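Local coordinates for protein MJ1225 (Methanocaldococcus jannaschii, PDB 3KH5) that is of unknown function but binds AMP and ADP, has four CBS motifs and is a putative archaeal homologue of the gamma subunit of AMP-activated protein kinase, at residues 19-22 against 23-27; 238-242 against 243-247. All coordinates share one frame; numbering follows the deposited sequence.

How the contacts relate
Two helix starts, in the first and fourth CBS ranges, let one local design be compared with itself. Contact 1 (19-22 against 23-27) opens helix 23-33 and contact 2 (238-242 against 243-247) opens helix 242-252; their centres lie about 39 Å apart, on opposite sides of the chain's centre. Both are partly buried, with a hydrophobic first helical residue, Ile23 or Leu242, turned into the protein and charged residues on the outer side. Both N-cap residues give a carbonyl to the first turn. Thr22 adds its hydroxyl as a capping acceptor, whereas at Lys241 the bond is the carbonyl's, and Asp240, the residue before, packs its side chain against Ile245.

Contact 1 of 2, residues 19-22 against 23-27; sequences PTTT and IRKAL
Thr22 lays its hydroxyl over the first turn of helix 23-33, where Lys25 N meets it: a side-chain N-cap at the start of the first helix in this CBS motif. OG1 stands between the backbone N and the carbonyl carbon of Thr22 (chi1 63°), and that rotation directs it to the amide of Lys25. The bond from Lys25 N to Thr22 OG1 is 3.0 Å long and fairly straight, at 162° about the hydrogen. The methyl CG2 of Thr22 is turned to the other side, beside the backbone N and anti to the carbonyl carbon. Replacing Thr22 by alanine removes OG1, and Lys25 N would probably be left without its capping acceptor and the first turn less firmly fixed.

One residue earlier, Thr21 works with its methyl. Thr21 CG2 lies 3.6 Å from Lys25 CG, the two side chains slanting across each other, so that the aliphatic base of the lysine is supported while its amino end leads away from the loop. The hydroxyl of Thr21 turns from this meeting and is hydrogen-bonded to Tyr18 N.

Ile23 points from the cap into the interior, against Phe60, Ile82 and Ile89, which ties the helix start to helix 54-63 and the neighbouring loops. The backbone adds its own grip on Thr22: Ala26 N donates to Thr22 O at 2.9 Å, and Ala26 CB sits 3.6 Å from that same oxygen.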
ATOM      1  N   PRO A  19      19.575  -5.190  -3.197  1.00 31.48           N
ATOM      2  CA  PRO A  19      19.879  -3.759  -3.269  1.00 31.45           C
ATOM      3  C   PRO A  19      20.278  -3.310  -4.670  1.00 31.55           C
ATOM      4  O   PRO A  19      20.024  -2.160  -5.041  1.00 31.26           O
ATOM      5  CB  PRO A  19      21.073  -3.600  -2.315  1.00 31.48           C
ATOM      6  CG  PRO A  19      20.950  -4.730  -1.372  1.00 31.53           C
ATOM      7  CD  PRO A  19      20.380  -5.866  -2.161  1.00 31.47           C
ATOM      8  N   THR A  20      20.883  -4.212  -5.438  1.00 31.74           N
ATOM      9  CA  THR A  20      21.336  -3.889  -6.793  1.00 32.16           C
ATOM     10  C   THR A  20      20.312  -4.197  -7.894  1.00 31.99           C
ATOM     11  O   THR A  20      20.556  -3.901  -9.068  1.00 32.24           O
ATOM     12  CB  THR A  20      22.688  -4.560  -7.122  1.00 32.18           C
ATOM     13  OG1 THR A  20      22.625  -5.953  -6.793  1.00 32.90           O
ATOM     14  CG2 THR A  20      23.818  -3.908  -6.337  1.00 32.70           C
ATOM     15  N   THR A  21      19.181  -4.798  -7.525  1.00 31.83           N
ATOM     16  CA  THR A  21      18.059  -4.953  -8.448  1.00 31.51           C
ATOM     17  C   THR A  21      17.610  -3.546  -8.861  1.00 31.26           C
ATOM     18  O   THR A  21      17.464  -2.673  -8.006  1.00 31.25           O
ATOM     19  CB  THR A  21      16.893  -5.709  -7.768  1.00 31.58           C
ATOM     20  OG1 THR A  21      17.357  -6.981  -7.299  1.00 32.01           O
ATOM     21  CG2 THR A  21      15.729  -5.926  -8.729  1.00 31.25           C
ATOM     22  N   THR A  22      17.424  -3.317 -10.160  1.00 30.90           N
ATOM     23  CA  THR A  22      16.977  -2.003 -10.639  1.00 30.63           C
ATOM     24  C   THR A  22      15.554  -1.716 -10.185  1.00 30.95           C
ATOM     25  O   THR A  22      14.774  -2.642  -9.945  1.00 30.78           O
ATOM     26  CB  THR A  22      17.012  -1.877 -12.185  1.00 30.47           C
ATOM     27  OG1 THR A  22      16.100  -2.816 -12.764  1.00 29.64           O
ATOM     28  CG2 THR A  22      18.409  -2.115 -12.733  1.00 30.26           C
ATOM     29  N   ILE A  23      15.220  -0.433 -10.078  1.00 31.54           N
ATOM     30  CA  ILE A  23      13.839   0.004  -9.862  1.00 32.06           C
ATOM     31  C   ILE A  23      12.880  -0.633 -10.886  1.00 32.76           C
ATOM     32  O   ILE A  23      11.816  -1.137 -10.506  1.00 32.68           O
ATOM     33  CB  ILE A  23      13.726   1.557  -9.880  1.00 31.90           C
ATOM     34  CG1 ILE A  23      14.443   2.159  -8.661  1.00 31.38           C
ATOM     35  CG2 ILE A  23      12.258   2.004  -9.927  1.00 31.62           C
ATOM     36  CD1 ILE A  23      14.828   3.632  -8.806  1.00 29.86           C
ATOM     37  N   ARG A  24      13.262  -0.620 -12.170  1.00 33.67           N
ATOM     38  CA  ARG A  24      12.446  -1.245 -13.233  1.00 34.53           C
ATOM     39  C   ARG A  24      12.130  -2.704 -12.902  1.00 34.61           C
ATOM     40  O   ARG A  24      10.967  -3.107 -12.945  1.00 34.68           O
ATOM     41  CB  ARG A  24      13.087  -1.144 -14.641  1.00 34.95           C
ATOM     42  CG  ARG A  24      12.181  -1.720 -15.796  1.00 36.92           C
ATOM     43  CD  ARG A  24      12.828  -1.744 -17.214  1.00 40.70           C
ATOM     44  NE  ARG A  24      12.012  -2.455 -18.225  1.00 43.60           N
ATOM     45  CZ  ARG A  24      11.282  -1.870 -19.181  1.00 45.24           C
ATOM     46  NH1 ARG A  24      11.225  -0.547 -19.286  1.00 45.98           N
ATOM     47  NH2 ARG A  24      10.590  -2.620 -20.036  1.00 45.82           N
ATOM     48  N   LYS A  25      13.161  -3.482 -12.568  1.00 34.80           N
ATOM     49  CA  LYS A  25      12.999  -4.906 -12.245  1.00 35.13           C
ATOM     50  C   LYS A  25      12.166  -5.122 -10.978  1.00 34.91           C
ATOM     51  O   LYS A  25      11.391  -6.078 -10.899  1.00 34.93           O
ATOM     52  CB  LYS A  25      14.364  -5.605 -12.122  1.00 35.41           C
ATOM     53  CG  LYS A  25      14.316  -7.127 -11.871  1.00 36.78           C
ATOM     54  CD  LYS A  25      14.043  -7.925 -13.146  1.00 39.03           C
ATOM     55  CE  LYS A  25      13.958  -9.428 -12.870  1.00 40.10           C
ATOM     56  NZ  LYS A  25      13.619 -10.206 -14.100  1.00 40.78           N
ATOM     57  N   ALA A  26      12.337  -4.239  -9.994  1.00 34.65           N
ATOM     58  CA  ALA A  26      11.530  -4.266  -8.772  1.00 34.58           C
ATOM     59  C   ALA A  26      10.051  -4.054  -9.093  1.00 34.69           C
ATOM     60  O   ALA A  26       9.191  -4.750  -8.551  1.00 34.48           O
ATOM     61  CB  ALA A  26      12.021  -3.219  -7.778  1.00 34.44           C
ATOM     62  N   LEU A  27       9.768  -3.102  -9.982  1.00 35.13           N
ATOM     63  CA  LEU A  27       8.404  -2.843 -10.445  1.00 36.02           C
ATOM     64  C   LEU A  27       7.767  -4.047 -11.128  1.00 36.78           C
ATOM     65  O   LEU A  27       6.599  -4.362 -10.883  1.00 36.75           O
ATOM     66  CB  LEU A  27       8.387  -1.670 -11.422  1.00 35.86           C
ATOM     67  CG  LEU A  27       8.356  -0.247 -10.875  1.00 36.22           C
ATOM     68  CD1 LEU A  27       8.600   0.749 -11.998  1.00 36.08           C
ATOM     69  CD2 LEU A  27       7.016   0.032 -10.197  1.00 36.56           C
TER

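Contact 2 of 2, residues 238-242 against 243-247; sequences EGDKL and KKIAE
Leu242 O accepts from Ala246 N at 2.8 Å, the shortest hydrogen bond of this contact. One residue back, Lys241 O accepts from Ile245 N at 3.1 Å, and the two successive bonds form the first turn of helix 242-252. The Lys241 oxygen is also flanked by carbon: Ile245 CG1 lies 3.6 Å away and Lys244 CB equally close.

Beside this turn, Asp240 and Ile245 pass at a slant. With CG1 anti to the carbonyl carbon (chi1 -64°) and chi2 at -49°, Ile245 turns its CD1 to 4.0 Å from Asp240 OD2, with Asp240 CB 4.1 Å from CG1. That carboxylate oxygen has its polar partner in Lys237 N, so the isoleucine packs alongside a group already tied to the loop.

The opposite charges of Asp240 OD2 and Lys244 NZ stay 6.0 Å apart and do not pair. Leu242 is buried against Ile144, Val275 and Tyr278, and Ala246 also touches Val275, which joins the helix start to helix 272-275. The arrangement is a helix N-terminus with Lys241 at the N-cap, its first turn made by i to i+4 backbone bonds, in the fourth CBS motif.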
ATOM      1  N   GLU A 238     -22.504   3.299   8.257  1.00 46.27           N
ATOM      2  CA  GLU A 238     -22.718   3.269   9.699  1.00 46.99           C
ATOM      3  C   GLU A 238     -23.772   2.225  10.032  1.00 46.78           C
ATOM      4  O   GLU A 238     -24.787   2.105   9.329  1.00 46.86           O
ATOM      5  CB  GLU A 238     -23.120   4.649  10.225  1.00 47.33           C
ATOM      6  CG  GLU A 238     -21.942   5.607  10.369  1.00 49.06           C
ATOM      7  CD  GLU A 238     -22.338   6.971  10.905  1.00 51.03           C
ATOM      8  OE1 GLU A 238     -23.093   7.691  10.216  1.00 51.63           O
ATOM      9  OE2 GLU A 238     -21.881   7.328  12.010  1.00 51.70           O
ATOM     10  N   GLY A 239     -23.515   1.452  11.083  1.00 46.54           N
ATOM     11  CA  GLY A 239     -24.411   0.367  11.453  1.00 46.08           C
ATOM     12  C   GLY A 239     -23.938  -1.015  11.029  1.00 45.61           C
ATOM     13  O   GLY A 239     -24.387  -2.015  11.594  1.00 45.73           O
ATOM     14  N   ASP A 240     -23.044  -1.084  10.038  1.00 44.82           N
ATOM     15  CA  ASP A 240     -22.513  -2.371   9.556  1.00 43.91           C
ATOM     16  C   ASP A 240     -21.726  -3.083  10.644  1.00 43.25           C
ATOM     17  O   ASP A 240     -21.082  -2.441  11.474  1.00 43.03           O
ATOM     18  CB  ASP A 240     -21.586  -2.182   8.351  1.00 44.01           C
ATOM     19  CG  ASP A 240     -22.319  -1.734   7.103  1.00 44.05           C
ATOM     20  OD1 ASP A 240     -23.565  -1.808   7.063  1.00 44.13           O
ATOM     21  OD2 ASP A 240     -21.635  -1.311   6.148  1.00 44.45           O
ATOM     22  N   LYS A 241     -21.760  -4.414  10.620  1.00 42.61           N
ATOM     23  CA  LYS A 241     -21.027  -5.212  11.596  1.00 42.23           C
ATOM     24  C   LYS A 241     -19.544  -5.237  11.259  1.00 41.88           C
ATOM     25  O   LYS A 241     -19.170  -5.348  10.087  1.00 41.91           O
ATOM     26  CB  LYS A 241     -21.586  -6.639  11.680  1.00 42.31           C
ATOM     27  CG  LYS A 241     -23.048  -6.745  12.139  1.00 42.76           C
ATOM     28  CD  LYS A 241     -23.345  -5.884  13.372  1.00 43.64           C
ATOM     29  CE  LYS A 241     -24.631  -6.309  14.101  1.00 44.27           C
ATOM     30  NZ  LYS A 241     -25.774  -6.637  13.077  1.00 44.76           N
ATOM     31  N   LEU A 242     -18.707  -5.128  12.290  1.00 41.41           N
ATOM     32  CA  LEU A 242     -17.259  -5.117  12.108  1.00 41.01           C
ATOM     33  C   LEU A 242     -16.795  -6.408  11.460  1.00 40.91           C
ATOM     34  O   LEU A 242     -15.924  -6.388  10.587  1.00 40.72           O
ATOM     35  CB  LEU A 242     -16.528  -4.907  13.439  1.00 40.85           C
ATOM     36  CG  LEU A 242     -14.992  -4.918  13.365  1.00 40.61           C
ATOM     37  CD1 LEU A 242     -14.461  -3.762  12.512  1.00 39.99           C
ATOM     38  CD2 LEU A 242     -14.379  -4.881  14.753  1.00 40.27           C
ATOM     39  N   LYS A 243     -17.382  -7.525  11.889  1.00 40.81           N
ATOM     40  CA  LYS A 243     -17.018  -8.835  11.355  1.00 40.75           C
ATOM     41  C   LYS A 243     -17.349  -8.970   9.871  1.00 40.46           C
ATOM     42  O   LYS A 243     -16.566  -9.557   9.126  1.00 40.42           O
ATOM     43  CB  LYS A 243     -17.644  -9.983  12.164  1.00 40.91           C
ATOM     44  CG  LYS A 243     -17.214 -11.378  11.687  1.00 41.78           C
ATOM     45  CD  LYS A 243     -17.524 -12.466  12.710  1.00 43.25           C
ATOM     46  CE  LYS A 243     -17.598 -13.837  12.005  1.00 44.05           C
ATOM     47  NZ  LYS A 243     -17.931 -14.926  12.967  1.00 44.72           N
ATOM     48  N   LYS A 244     -18.493  -8.438   9.442  1.00 40.22           N
ATOM     49  CA  LYS A 244     -18.850  -8.457   8.021  1.00 40.08           C
ATOM     50  C   LYS A 244     -17.818  -7.680   7.204  1.00 39.23           C
ATOM     51  O   LYS A 244     -17.303  -8.185   6.200  1.00 39.07           O
ATOM     52  CB  LYS A 244     -20.265  -7.902   7.799  1.00 40.49           C
ATOM     53  CG  LYS A 244     -20.544  -7.445   6.357  1.00 42.30           C
ATOM     54  CD  LYS A 244     -21.934  -6.827   6.236  1.00 44.94           C
ATOM     55  CE  LYS A 244     -22.038  -5.956   4.984  1.00 46.27           C
ATOM     56  NZ  LYS A 244     -22.047  -6.759   3.728  1.00 47.40           N
ATOM     57  N   ILE A 245     -17.515  -6.461   7.652  1.00 38.26           N
ATOM     58  CA  ILE A 245     -16.528  -5.612   6.984  1.00 37.19           C
ATOM     59  C   ILE A 245     -15.140  -6.267   6.942  1.00 36.54           C
ATOM     60  O   ILE A 245     -14.540  -6.367   5.862  1.00 36.30           O
ATOM     61  CB  ILE A 245     -16.496  -4.177   7.582  1.00 37.26           C
ATOM     62  CG1 ILE A 245     -17.835  -3.460   7.342  1.00 37.07           C
ATOM     63  CG2 ILE A 245     -15.329  -3.360   7.024  1.00 37.02           C
ATOM     64  CD1 ILE A 245     -18.369  -3.524   5.902  1.00 37.33           C
ATOM     65  N   ALA A 246     -14.653  -6.733   8.095  1.00 35.72           N
ATOM     66  CA  ALA A 246     -13.376  -7.460   8.176  1.00 35.11           C
ATOM     67  C   ALA A 246     -13.315  -8.640   7.205  1.00 34.69           C
ATOM     68  O   ALA A 246     -12.288  -8.864   6.556  1.00 34.64           O
ATOM     69  CB  ALA A 246     -13.114  -7.931   9.601  1.00 35.18           C
ATOM     70  N   GLU A 247     -14.415  -9.382   7.103  1.00 34.15           N
ATOM     71  CA  GLU A 247     -14.486 -10.528   6.199  1.00 33.76           C
ATOM     72  C   GLU A 247     -14.403 -10.118   4.727  1.00 33.12           C
ATOM     73  O   GLU A 247     -13.717 -10.768   3.936  1.00 32.91           O
ATOM     74  CB  GLU A 247     -15.758 -11.332   6.459  1.00 33.97           C
ATOM     75  CG  GLU A 247     -15.897 -12.591   5.609  1.00 35.28           C
ATOM     76  CD  GLU A 247     -17.143 -13.385   5.951  1.00 37.03           C
ATOM     77  OE1 GLU A 247     -17.049 -14.628   6.026  1.00 37.95           O
ATOM     78  OE2 GLU A 247     -18.213 -12.772   6.160  1.00 37.69           O
TER